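Local coordinates for zinc finger (CCCH type) motif-containing protein (Toxoplasma gondii, PDB 7NG2), which probably reads N6-methyladenosine in messenger RNA through its YTH domain, linking recognition of the mark to cleavage and polyadenylation, at residues A[65-70]-A[105-110]. Residues are numbered along the deposited sequence; the frame is centred on the assembly and turned at random.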
loop_
_atom_site.group_PDB
_atom_site.type_symbol
_atom_site.label_atom_id
_atom_site.label_comp_id
_atom_site.label_asym_id
_atom_site.label_seq_id
_atom_site.Cartn_x
_atom_site.Cartn_y
_atom_site.Cartn_z
ATOM N N SER A 65 9.218 -1.789 -11.297
ATOM C CA SER A 65 9.634 -3.020 -10.645
ATOM C C SER A 65 8.975 -4.248 -11.249
ATOM O O SER A 65 9.460 -5.362 -11.029
ATOM C CB SER A 65 9.318 -2.952 -9.154
ATOM O OG SER A 65 7.917 -2.997 -8.939
ATOM N N GLY A 66 7.895 -4.065 -12.003
ATOM C CA GLY A 66 7.170 -5.174 -12.589
ATOM C C GLY A 66 6.246 -5.926 -11.656
ATOM O O GLY A 66 5.703 -6.961 -12.060
ATOM N N GLY A 67 6.038 -5.452 -10.428
ATOM C CA GLY A 67 5.201 -6.178 -9.494
ATOM C C GLY A 67 5.118 -5.523 -8.138
ATOM O O GLY A 67 5.250 -4.304 -8.013
ATOM N N PHE A 68 4.882 -6.334 -7.113
ATOM C CA PHE A 68 4.694 -5.847 -5.754
ATOM C C PHE A 68 5.877 -6.250 -4.890
ATOM O O PHE A 68 6.428 -7.347 -5.042
ATOM C CB PHE A 68 3.426 -6.421 -5.108
ATOM C CG PHE A 68 2.145 -5.965 -5.750
ATOM C CD1 PHE A 68 1.684 -4.666 -5.595
ATOM C CD2 PHE A 68 1.386 -6.852 -6.497
ATOM C CE1 PHE A 68 0.483 -4.261 -6.179
ATOM C CE2 PHE A 68 0.191 -6.451 -7.080
ATOM C CZ PHE A 68 -0.262 -5.158 -6.927
ATOM N N GLN A 69 6.230 -5.375 -3.949
ATOM C CA GLN A 69 7.259 -5.653 -2.960
ATOM C C GLN A 69 6.678 -6.033 -1.604
ATOM O O GLN A 69 7.440 -6.386 -0.698
ATOM C CB GLN A 69 8.212 -4.456 -2.808
ATOM C CG GLN A 69 9.104 -4.203 -4.017
ATOM C CD GLN A 69 8.339 -3.607 -5.180
ATOM O OE1 GLN A 69 7.708 -2.566 -5.043
ATOM N NE2 GLN A 69 8.383 -4.275 -6.328
ATOM N N GLY A 70 5.367 -5.989 -1.455
ATOM C CA GLY A 70 4.736 -6.359 -0.211
ATOM C C GLY A 70 3.504 -5.516 0.027
ATOM O O GLY A 70 3.004 -4.832 -0.858
ATOM N N GLN A 105 6.911 -8.508 3.188
ATOM C CA GLN A 105 7.882 -8.139 2.165
ATOM C C GLN A 105 8.078 -9.358 1.276
ATOM O O GLN A 105 8.337 -10.456 1.776
ATOM C CB GLN A 105 9.221 -7.767 2.796
ATOM C CG GLN A 105 9.168 -6.536 3.678
ATOM C CD GLN A 105 10.481 -6.267 4.384
ATOM O OE1 GLN A 105 11.529 -6.157 3.751
ATOM N NE2 GLN A 105 10.426 -6.147 5.701
ATOM N N CYS A 106 7.959 -9.177 -0.035
ATOM C CA CYS A 106 8.003 -10.321 -0.933
ATOM C C CYS A 106 8.397 -9.826 -2.312
ATOM O O CYS A 106 8.602 -8.631 -2.537
ATOM C CB CYS A 106 6.626 -10.983 -1.048
ATOM S SG CYS A 106 5.321 -9.877 -1.644
ATOM N N LYS A 107 8.477 -10.766 -3.244
ATOM C CA LYS A 107 8.607 -10.466 -4.661
ATOM C C LYS A 107 7.526 -11.241 -5.392
ATOM O O LYS A 107 7.458 -12.471 -5.288
ATOM C CB LYS A 107 9.994 -10.860 -5.168
ATOM C CG LYS A 107 11.116 -10.211 -4.384
ATOM C CD LYS A 107 12.328 -9.928 -5.241
ATOM C CE LYS A 107 13.430 -9.279 -4.419
ATOM N NZ LYS A 107 14.694 -9.136 -5.194
ATOM N N ILE A 108 6.670 -10.523 -6.113
ATOM C CA ILE A 108 5.685 -11.135 -7.000
ATOM C C ILE A 108 5.524 -10.228 -8.209
ATOM O O ILE A 108 5.431 -9.008 -8.069
ATOM C CB ILE A 108 4.343 -11.398 -6.282
ATOM C CG1 ILE A 108 3.380 -12.167 -7.188
ATOM C CG2 ILE A 108 3.717 -10.095 -5.784
ATOM C CD1 ILE A 108 2.169 -12.716 -6.451
ATOM N N GLU A 109 5.529 -10.811 -9.400
ATOM C CA GLU A 109 5.455 -10.047 -10.638
ATOM C C GLU A 109 4.017 -9.983 -11.133
ATOM O O GLU A 109 3.274 -10.964 -11.031
ATOM C CB GLU A 109 6.322 -10.693 -11.722
ATOM C CG GLU A 109 7.793 -10.815 -11.366
ATOM C CD GLU A 109 8.529 -9.490 -11.464
ATOM O OE1 GLU A 109 8.131 -8.644 -12.295
ATOM O OE2 GLU A 109 9.508 -9.295 -10.712
ATOM N N PHE A 110 3.641 -8.833 -11.705
ATOM C CA PHE A 110 2.328 -8.719 -12.331
ATOM C C PHE A 110 2.108 -9.847 -13.331
ATOM O O PHE A 110 1.006 -10.399 -13.431
ATOM C CB PHE A 110 2.197 -7.376 -13.054
ATOM C CG PHE A 110 2.218 -6.169 -12.143
ATOM C CD1 PHE A 110 1.427 -6.104 -11.005
ATOM C CD2 PHE A 110 3.023 -5.084 -12.449
ATOM C CE1 PHE A 110 1.452 -4.975 -10.187
ATOM C CE2 PHE A 110 3.052 -3.956 -11.639
ATOM C CZ PHE A 110 2.266 -3.905 -10.508
#
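The Phe110 ring lies over the backbone of Gly67, with Gly67 CA 3.7 Å from the ring centroid and almost on its normal, a CH-pi contact that closes one end of an antiparallel strand pair in the YTH domain's central sheet. The same ring turns its edge to the face of Phe68. In this T-shaped pair the planes stand at 79°, and Phe110 CE1 sits 3.7 Å from Phe68 CE2, toward the rim of the face. With CG anti to its carbonyl carbon, the Phe68 side chain lies alongside that of Ile108, whose CG2 meets Phe68 CB and lies near the ring's plane. Met147 of helix 137-149 packs against both Phe68 and Ile108, a worked example of a helix covering one face of a sheet.

Between the backbones, Phe68 N donates to Ile108 O at 2.9 Å, while the return bond from Ile108 N to Phe68 O is weak. A beta bulge then shifts the register by one residue before Gly70 faces Gln105. Within the bulge, Cys106 N donates to Gln69 O at 2.9 Å, from 56° above the carbonyl plane, and Cys106 SG packs against Gly70 CA. At the other end of the pair, Phe110 N donates a hydrogen bond to Gly66 O in the carbonyl plane, at 2.8 Å and with an angle of 162° at the hydrogen.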